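Long-range contacts in SPbeta prophage-derived aminoglycoside N(3')-acetyltransferase-like protein YokD (Bacillus subtilis, PDB 2NYG), which binds coenzyme A and is probably an aminoglycoside N-acetyltransferase that may contribute to antibiotic resistance: residues G30-V35 and R167-L172; T65-S70 and Y133-W138; S76-W81 and D92-S97. All blocks are in the same frame, centred on the assembly; numbering follows the deposited sequence.

Contacts 1 and 2 are built into one mixed sheet, their centres 11 Å apart, and they meet where strands 32-37 and 65-69 run side by side: V33 N lies 2.9 Å from T65 O, V35 N lies 2.9 Å from V67 O, and L34 CD1 packs on V67 CG1. Both come close to the bound coenzyme A, which is about 7 Å from the side chain of V35 and about 5 Å from that of P69. Contact 3 stands apart, between strands 65-69 and 126-127, its centre 26 Å from that of contact 2 and 36 Å from that of contact 1. There W81, I93, I94 and S97 meet the second subunit, and D77 and R95 touch strand 208-217.

Contact 1: G30-V35 and R167-L172; sequences GMTVLV and RESYVL
Two parallel strands in the middle of the mixed sheet meet here, V33 pairing with Y170, L34 with V171 and V35 with L172. Y170 N donates to T32 O at 2.9 Å. L34 N in turn donates to Y170 O, and L172 N to L34 O at 2.7 Å. Because the strands are parallel, Y170 is gripped through both its N and its O by T32 and L34, the residues flanking its partner V33.

Just before strand 32-37 begins, M31 crosses the Y170 side chain at about a right angle. Its CG is anti to the backbone N (chi1 -152°), and CG touches Y170 CD1 at 3.5 Å. The chain then bends at chi3, bringing CE over the ring face, offset toward the rim and 4.0 Å from the centroid of Y170. M31 SD lies over the same ring, which makes this a Met-aromatic contact. E168 OE2 reaches the ring edge in plane and takes a weak hydrogen bond from Y170 OH.

In the sheet, strand 32-37 lies between 65-69 and 170-174, and the other neighbour of 170-174 is the antiparallel strand 245-251. On the face shared by V33, V35, Y170 and L172, V33 CG2 is anti to its backbone N and packs on L172 CB at 3.6 Å; V35 CG1 lies alongside L172 CD2 at 4.2 Å. L249 of strand 245-251 also touches V33 and Y170. L34 and V171 point to the other face, where helix 252-268 covers both with L252.

Contact 2: T65-S70 and Y133-W138; sequences TIVMPS and YSFVAW
F135 lays its ring obliquely against P69 and V67: CD1 is 3.6 Å from P69 CA, CE1 meets P69 CB, and V67 CG1 touches CD1 at 4.0 Å. With A137 CB against V67 CG2, these side chains lie on one face of the strand pair. On the other, M68 CB meets V136 CG2 at 3.6 Å, while the I66 side chain runs obliquely to W138, with CG1 on W138 CB at 3.7 Å. F119 of helix 114-119 and I57 and V60 of helix 48-60 pack over this second face.

Paired backbone bonds join I66 to W138 and M68 to V136; M68 N to V136 O and V136 N to M68 O are both 2.8 Å. At the far end S70 N donates to S134 O at 2.8 Å. S134 OG, set between its backbone N and carbonyl carbon (chi1 44°), returns a 2.8 Å bond to S70 O from above that carbonyl's plane; R127 NE is its weak second partner. R127 NH2 also donates to S70 O, giving this buried oxygen two donors.

Alternating hydrogen-bonded and non-hydrogen-bonded pairs (V67-A137, P69-F135) mark a regular antiparallel strand pair, here joining the parallel centre of a mixed sheet to one of its antiparallel flanks.

Contact 3: S76-W81 and D92-S97; sequences SDPKEW and DIIRES
At the edge of the homodimer interface, D77 OD2 sits over one face of the R95 guanidinium, offset toward its rim and 3.4 Å from R95 NH2. The carboxylate and guanidinium planes are turned 69° apart and none of the N-H groups points at the oxygen, so this salt bridge works by charge alone. Chi1 of -166° sets D77 CG anti to the backbone N, and the other oxygen, OD1, accepts from K79 N at 3.1 Å through its anti lone pair. That bond makes an Asx turn and helps to hold the carboxylate.

Beside it P78 packs on helix 93-96. Its CD touches R95 CG at 3.8 Å, the two side chains crossing at about a right angle. The P78 and I94 side chains pass each other in opposite directions, P78 CB 3.9 Å from I94 CG2. I94 CG2 also reaches W81 CH2 at 4.2 Å. The W81 indole carries P78 CA over the centre of one face, and its NE1 donates in the ring plane to S76 OG at 3.0 Å.

W211 of strand 208-217 touches both D77 and R95. W44 of the second subunit packs on W81 and I94, and N46 of that subunit donates to I94 O, so the packing of the 76-81 loop on helix 93-96 forms part of the homodimer interface.

Contact 1: G30-V35 and R167-L172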
loop_
_atom_site.group_PDB
_atom_site.type_symbol
_atom_site.label_atom_id
_atom_site.label_comp_id
_atom_site.label_asym_id
_atom_site.label_seq_id
_atom_site.Cartn_x
_atom_site.Cartn_y
_atom_site.Cartn_z
ATOM N N GLY A 30 -20.659 -16.667 -0.866
ATOM C CA GLY A 30 -21.755 -15.757 -0.568
ATOM C C GLY A 30 -21.773 -15.192 0.835
ATOM O O GLY A 30 -22.639 -14.408 1.194
ATOM N N MET A 31 -20.803 -15.597 1.633
ATOM C CA MET A 31 -20.675 -15.140 3.006
ATOM C C MET A 31 -20.138 -13.703 3.032
ATOM O O MET A 31 -19.280 -13.346 2.241
ATOM C CB MET A 31 -19.699 -16.069 3.721
ATOM C CG MET A 31 -19.892 -16.222 5.191
ATOM S SD MET A 31 -18.790 -17.516 5.784
ATOM C CE MET A 31 -19.969 -18.723 6.469
ATOM N N THR A 32 -20.660 -12.864 3.913
ATOM C CA THR A 32 -20.139 -11.505 4.022
ATOM C C THR A 32 -19.249 -11.571 5.239
ATOM O O THR A 32 -19.706 -11.971 6.308
ATOM C CB THR A 32 -21.227 -10.475 4.271
ATOM O OG1 THR A 32 -22.086 -10.427 3.131
ATOM C CG2 THR A 32 -20.610 -9.104 4.475
ATOM N N VAL A 33 -17.985 -11.194 5.092
ATOM C CA VAL A 33 -17.075 -11.299 6.217
ATOM C C VAL A 33 -16.126 -10.126 6.447
ATOM O O VAL A 33 -15.480 -9.626 5.524
ATOM C CB VAL A 33 -16.250 -12.622 6.098
ATOM C CG1 VAL A 33 -15.462 -12.630 4.810
ATOM C CG2 VAL A 33 -15.342 -12.792 7.293
ATOM N N LEU A 34 -16.059 -9.692 7.698
ATOM C CA LEU A 34 -15.156 -8.623 8.097
ATOM C C LEU A 34 -13.842 -9.321 8.483
ATOM O O LEU A 34 -13.832 -10.208 9.347
ATOM C CB LEU A 34 -15.720 -7.868 9.300
ATOM C CG LEU A 34 -14.961 -6.627 9.778
ATOM C CD1 LEU A 34 -14.930 -5.577 8.672
ATOM C CD2 LEU A 34 -15.638 -6.083 11.022
ATOM N N VAL A 35 -12.746 -8.911 7.843
ATOM C CA VAL A 35 -11.430 -9.510 8.065
ATOM C C VAL A 35 -10.390 -8.640 8.770
ATOM O O VAL A 35 -10.235 -7.455 8.479
ATOM C CB VAL A 35 -10.795 -9.965 6.717
ATOM C CG1 VAL A 35 -9.571 -10.829 6.970
ATOM C CG2 VAL A 35 -11.801 -10.733 5.897
ATOM N N ARG A 167 -27.513 -7.623 8.588
ATOM C CA ARG A 167 -27.477 -8.796 7.731
ATOM C C ARG A 167 -26.353 -9.758 8.108
ATOM O O ARG A 167 -25.217 -9.356 8.355
ATOM C CB ARG A 167 -27.351 -8.375 6.275
ATOM N N GLU A 168 -26.690 -11.038 8.150
ATOM C CA GLU A 168 -25.747 -12.092 8.497
ATOM C C GLU A 168 -24.329 -11.770 8.023
ATOM O O GLU A 168 -24.074 -11.679 6.823
ATOM C CB GLU A 168 -26.224 -13.416 7.888
ATOM C CG GLU A 168 -25.534 -14.659 8.428
ATOM C CD GLU A 168 -26.136 -15.942 7.875
ATOM O OE1 GLU A 168 -27.352 -16.147 8.056
ATOM O OE2 GLU A 168 -25.398 -16.745 7.261
ATOM N N SER A 169 -23.418 -11.589 8.980
ATOM C CA SER A 169 -22.011 -11.285 8.702
ATOM C C SER A 169 -21.106 -12.074 9.616
ATOM O O SER A 169 -21.495 -12.439 10.718
ATOM C CB SER A 169 -21.712 -9.812 8.943
ATOM O OG SER A 169 -22.313 -9.002 7.960
ATOM N N TYR A 170 -19.888 -12.335 9.179
ATOM C CA TYR A 170 -18.969 -13.047 10.044
ATOM C C TYR A 170 -17.701 -12.247 10.188
ATOM O O TYR A 170 -17.392 -11.401 9.350
ATOM C CB TYR A 170 -18.635 -14.434 9.484
ATOM C CG TYR A 170 -19.814 -15.377 9.444
ATOM C CD1 TYR A 170 -20.803 -15.239 8.476
ATOM C CD2 TYR A 170 -19.963 -16.375 10.402
ATOM C CE1 TYR A 170 -21.917 -16.074 8.460
ATOM C CE2 TYR A 170 -21.074 -17.221 10.398
ATOM C CZ TYR A 170 -22.047 -17.069 9.420
ATOM O OH TYR A 170 -23.112 -17.941 9.364
ATOM N N VAL A 171 -16.982 -12.498 11.271
ATOM C CA VAL A 171 -15.710 -11.841 11.502
ATOM C C VAL A 171 -14.662 -12.923 11.257
ATOM O O VAL A 171 -14.875 -14.084 11.584
ATOM C CB VAL A 171 -15.578 -11.318 12.954
ATOM C CG1 VAL A 171 -14.209 -10.681 13.154
ATOM C CG2 VAL A 171 -16.649 -10.310 13.243
ATOM N N LEU A 172 -13.552 -12.559 10.641
ATOM C CA LEU A 172 -12.499 -13.528 10.394
ATOM C C LEU A 172 -11.204 -12.965 10.940
ATOM O O LEU A 172 -10.705 -11.956 10.458
ATOM C CB LEU A 172 -12.332 -13.807 8.897
ATOM C CG LEU A 172 -11.055 -14.580 8.538
ATOM C CD1 LEU A 172 -11.058 -15.914 9.244
ATOM C CD2 LEU A 172 -10.945 -14.775 7.045
#

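Contact 2: T65-S70 and Y133-W138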
loop_
_atom_site.group_PDB
_atom_site.type_symbol
_atom_site.label_atom_id
_atom_site.label_comp_id
_atom_site.label_asym_id
_atom_site.label_seq_id
_atom_site.Cartn_x
_atom_site.Cartn_y
_atom_site.Cartn_z
ATOM N N THR A 65 -19.194 -11.021 0.075
ATOM C CA THR A 65 -18.729 -9.654 0.265
ATOM C C THR A 65 -17.618 -9.657 1.306
ATOM O O THR A 65 -17.806 -10.199 2.382
ATOM C CB THR A 65 -19.899 -8.730 0.785
ATOM O OG1 THR A 65 -21.027 -8.797 -0.104
ATOM C CG2 THR A 65 -19.450 -7.294 0.879
ATOM N N ILE A 66 -16.457 -9.088 0.987
ATOM C CA ILE A 66 -15.392 -9.016 1.975
ATOM C C ILE A 66 -15.149 -7.566 2.372
ATOM O O ILE A 66 -14.939 -6.693 1.532
ATOM C CB ILE A 66 -14.067 -9.660 1.503
ATOM C CG1 ILE A 66 -13.467 -8.891 0.354
ATOM C CG2 ILE A 66 -14.313 -11.079 1.051
ATOM C CD1 ILE A 66 -12.290 -9.610 -0.233
ATOM N N VAL A 67 -15.212 -7.323 3.677
ATOM C CA VAL A 67 -15.017 -5.995 4.233
ATOM C C VAL A 67 -13.784 -5.987 5.134
ATOM O O VAL A 67 -13.446 -6.998 5.760
ATOM C CB VAL A 67 -16.253 -5.548 5.075
ATOM C CG1 VAL A 67 -16.027 -4.156 5.633
ATOM C CG2 VAL A 67 -17.511 -5.578 4.232
ATOM N N MET A 68 -13.109 -4.847 5.188
ATOM C CA MET A 68 -11.942 -4.712 6.028
ATOM C C MET A 68 -11.918 -3.311 6.567
ATOM O O MET A 68 -12.380 -2.383 5.914
ATOM C CB MET A 68 -10.653 -4.949 5.242
ATOM C CG MET A 68 -10.443 -6.356 4.761
ATOM S SD MET A 68 -8.821 -6.577 4.015
ATOM C CE MET A 68 -9.131 -7.885 2.849
ATOM N N PRO A 69 -11.375 -3.135 7.775
ATOM C CA PRO A 69 -11.290 -1.815 8.384
ATOM C C PRO A 69 -10.089 -1.151 7.740
ATOM O O PRO A 69 -9.058 -1.787 7.557
ATOM C CB PRO A 69 -11.085 -2.145 9.855
ATOM C CG PRO A 69 -10.237 -3.348 9.791
ATOM C CD PRO A 69 -10.880 -4.170 8.699
ATOM N N SER A 70 -10.216 0.115 7.367
ATOM C CA SER A 70 -9.105 0.811 6.723
ATOM C C SER A 70 -8.865 2.172 7.341
ATOM O O SER A 70 -8.760 3.177 6.641
ATOM C CB SER A 70 -9.386 0.965 5.234
ATOM O OG SER A 70 -10.651 1.563 5.023
ATOM N N TYR A 133 -12.143 6.256 10.718
ATOM C CA TYR A 133 -12.622 4.885 10.780
ATOM C C TYR A 133 -13.310 4.388 9.515
ATOM O O TYR A 133 -14.445 3.906 9.548
ATOM C CB TYR A 133 -13.570 4.769 11.963
ATOM C CG TYR A 133 -12.991 5.344 13.241
ATOM C CD1 TYR A 133 -11.817 4.815 13.805
ATOM C CD2 TYR A 133 -13.630 6.395 13.911
ATOM C CE1 TYR A 133 -11.303 5.320 15.006
ATOM C CE2 TYR A 133 -13.121 6.900 15.109
ATOM C CZ TYR A 133 -11.958 6.357 15.648
ATOM O OH TYR A 133 -11.448 6.858 16.817
ATOM N N SER A 134 -12.620 4.508 8.392
ATOM C CA SER A 134 -13.176 4.059 7.128
ATOM C C SER A 134 -13.049 2.554 7.015
ATOM O O SER A 134 -12.275 1.923 7.731
ATOM C CB SER A 134 -12.448 4.715 5.950
ATOM O OG SER A 134 -11.042 4.702 6.148
ATOM N N PHE A 135 -13.848 1.990 6.119
ATOM C CA PHE A 135 -13.828 0.573 5.827
ATOM C C PHE A 135 -13.685 0.466 4.318
ATOM O O PHE A 135 -13.866 1.439 3.588
ATOM C CB PHE A 135 -15.130 -0.092 6.269
ATOM C CG PHE A 135 -15.250 -0.257 7.746
ATOM C CD1 PHE A 135 -14.851 -1.438 8.364
ATOM C CD2 PHE A 135 -15.778 0.765 8.529
ATOM C CE1 PHE A 135 -14.984 -1.602 9.745
ATOM C CE2 PHE A 135 -15.914 0.618 9.902
ATOM C CZ PHE A 135 -15.519 -0.570 10.514
ATOM N N VAL A 136 -13.339 -0.724 3.860
ATOM C CA VAL A 136 -13.195 -0.993 2.447
ATOM C C VAL A 136 -13.932 -2.293 2.227
ATOM O O VAL A 136 -13.895 -3.185 3.075
ATOM C CB VAL A 136 -11.734 -1.174 2.066
ATOM C CG1 VAL A 136 -11.047 0.161 1.994
ATOM C CG2 VAL A 136 -11.060 -2.034 3.087
ATOM N N ALA A 137 -14.623 -2.399 1.102
ATOM C CA ALA A 137 -15.357 -3.615 0.811
ATOM C C ALA A 137 -15.332 -3.954 -0.667
ATOM O O ALA A 137 -15.188 -3.084 -1.526
ATOM C CB ALA A 137 -16.793 -3.495 1.302
ATOM N N TRP A 138 -15.461 -5.247 -0.930
ATOM C CA TRP A 138 -15.475 -5.830 -2.263
ATOM C C TRP A 138 -16.625 -6.826 -2.236
ATOM O O TRP A 138 -16.791 -7.547 -1.249
ATOM C CB TRP A 138 -14.172 -6.599 -2.509
ATOM C CG TRP A 138 -14.103 -7.329 -3.827
ATOM C CD1 TRP A 138 -13.524 -6.882 -4.973
ATOM C CD2 TRP A 138 -14.625 -8.635 -4.126
ATOM N NE1 TRP A 138 -13.646 -7.821 -5.964
ATOM C CE2 TRP A 138 -14.317 -8.907 -5.471
ATOM C CE3 TRP A 138 -15.319 -9.596 -3.385
ATOM C CZ2 TRP A 138 -14.676 -10.102 -6.096
ATOM C CZ3 TRP A 138 -15.678 -10.793 -4.010
ATOM C CH2 TRP A 138 -15.352 -11.032 -5.352
#

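Contact 3: S76-W81 and D92-S97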
loop_
_atom_site.group_PDB
_atom_site.type_symbol
_atom_site.label_atom_id
_atom_site.label_comp_id
_atom_site.label_asym_id
_atom_site.label_seq_id
_atom_site.Cartn_x
_atom_site.Cartn_y
_atom_site.Cartn_z
ATOM N N SER A 76 -5.737 13.070 12.889
ATOM C CA SER A 76 -6.410 13.577 14.075
ATOM C C SER A 76 -5.691 14.775 14.682
ATOM O O SER A 76 -4.611 15.160 14.232
ATOM C CB SER A 76 -6.508 12.453 15.109
ATOM O OG SER A 76 -5.266 11.779 15.234
ATOM N N ASP A 77 -6.303 15.359 15.704
ATOM C CA ASP A 77 -5.721 16.499 16.393
ATOM C C ASP A 77 -4.424 16.049 17.062
ATOM O O ASP A 77 -4.430 15.156 17.906
ATOM C CB ASP A 77 -6.693 17.023 17.437
ATOM C CG ASP A 77 -6.311 18.386 17.937
ATOM O OD1 ASP A 77 -5.190 18.514 18.480
ATOM O OD2 ASP A 77 -7.130 19.323 17.779
ATOM N N PRO A 78 -3.295 16.680 16.706
ATOM C CA PRO A 78 -1.970 16.350 17.246
ATOM C C PRO A 78 -1.862 16.248 18.770
ATOM O O PRO A 78 -0.990 15.545 19.282
ATOM C CB PRO A 78 -1.082 17.443 16.661
ATOM C CG PRO A 78 -2.007 18.607 16.604
ATOM C CD PRO A 78 -3.263 17.992 16.036
ATOM N N LYS A 79 -2.740 16.946 19.488
ATOM C CA LYS A 79 -2.733 16.906 20.949
ATOM C C LYS A 79 -2.876 15.462 21.432
ATOM O O LYS A 79 -2.017 14.949 22.154
ATOM C CB LYS A 79 -3.871 17.749 21.506
ATOM N N GLU A 80 -3.966 14.817 21.017
ATOM C CA GLU A 80 -4.270 13.441 21.390
ATOM C C GLU A 80 -3.157 12.473 21.038
ATOM O O GLU A 80 -3.148 11.339 21.504
ATOM C CB GLU A 80 -5.560 13.003 20.715
ATOM N N TRP A 81 -2.218 12.923 20.214
ATOM C CA TRP A 81 -1.107 12.082 19.787
ATOM C C TRP A 81 -0.202 11.704 20.944
ATOM O O TRP A 81 -0.132 12.421 21.939
ATOM C CB TRP A 81 -0.287 12.799 18.718
ATOM C CG TRP A 81 -0.967 12.909 17.390
ATOM C CD1 TRP A 81 -2.216 12.469 17.067
ATOM C CD2 TRP A 81 -0.425 13.488 16.197
ATOM N NE1 TRP A 81 -2.489 12.738 15.746
ATOM C CE2 TRP A 81 -1.407 13.363 15.188
ATOM C CE3 TRP A 81 0.798 14.099 15.882
ATOM C CZ2 TRP A 81 -1.206 13.830 13.882
ATOM C CZ3 TRP A 81 0.998 14.561 14.584
ATOM C CH2 TRP A 81 -0.001 14.423 13.600
ATOM N N ASP A 92 -0.048 23.570 15.804
ATOM C CA ASP A 92 -0.887 24.513 15.072
ATOM C C ASP A 92 -0.621 24.554 13.590
ATOM O O ASP A 92 -1.547 24.670 12.784
ATOM C CB ASP A 92 -0.764 25.913 15.680
ATOM C CG ASP A 92 -1.855 26.193 16.703
ATOM O OD1 ASP A 92 -2.971 26.611 16.315
ATOM O OD2 ASP A 92 -1.610 25.960 17.900
ATOM N N ILE A 93 0.650 24.460 13.228
ATOM C CA ILE A 93 0.993 24.475 11.817
ATOM C C ILE A 93 0.611 23.078 11.315
ATOM O O ILE A 93 0.386 22.848 10.122
ATOM C CB ILE A 93 2.505 24.779 11.625
ATOM C CG1 ILE A 93 2.806 24.972 10.141
ATOM C CG2 ILE A 93 3.348 23.691 12.251
ATOM C CD1 ILE A 93 4.258 25.288 9.828
ATOM N N ILE A 94 0.491 22.150 12.253
ATOM C CA ILE A 94 0.108 20.796 11.901
ATOM C C ILE A 94 -1.360 20.661 11.518
ATOM O O ILE A 94 -1.676 19.951 10.562
ATOM C CB ILE A 94 0.455 19.825 13.062
ATOM C CG1 ILE A 94 1.955 19.525 13.019
ATOM C CG2 ILE A 94 -0.338 18.532 12.969
ATOM C CD1 ILE A 94 2.478 18.672 14.139
ATOM N N ARG A 95 -2.261 21.354 12.233
ATOM C CA ARG A 95 -3.685 21.255 11.946
ATOM C C ARG A 95 -3.880 22.074 10.735
ATOM O O ARG A 95 -4.783 21.828 9.976
ATOM C CB ARG A 95 -4.557 21.849 13.068
ATOM C CG ARG A 95 -4.344 21.312 14.446
ATOM C CD ARG A 95 -5.087 22.175 15.441
ATOM N NE ARG A 95 -4.867 21.773 16.816
ATOM C CZ ARG A 95 -5.515 22.317 17.831
ATOM N NH1 ARG A 95 -6.412 23.276 17.614
ATOM N NH2 ARG A 95 -5.266 21.896 19.054
ATOM N N GLU A 96 -3.016 23.051 10.571
ATOM C CA GLU A 96 -3.091 23.978 9.451
ATOM C C GLU A 96 -2.662 23.412 8.087
ATOM O O GLU A 96 -3.256 23.719 7.053
ATOM C CB GLU A 96 -2.227 25.190 9.794
ATOM C CG GLU A 96 -2.533 26.478 9.076
ATOM C CD GLU A 96 -1.500 27.539 9.440
ATOM O OE1 GLU A 96 -1.162 27.632 10.644
ATOM O OE2 GLU A 96 -1.025 28.279 8.547
ATOM N N SER A 97 -1.643 22.568 8.098
ATOM C CA SER A 97 -1.116 22.013 6.875
ATOM C C SER A 97 -1.327 20.520 6.700
ATOM O O SER A 97 -0.664 19.902 5.870
ATOM C CB SER A 97 0.374 22.318 6.803
ATOM O OG SER A 97 1.032 21.827 7.957
#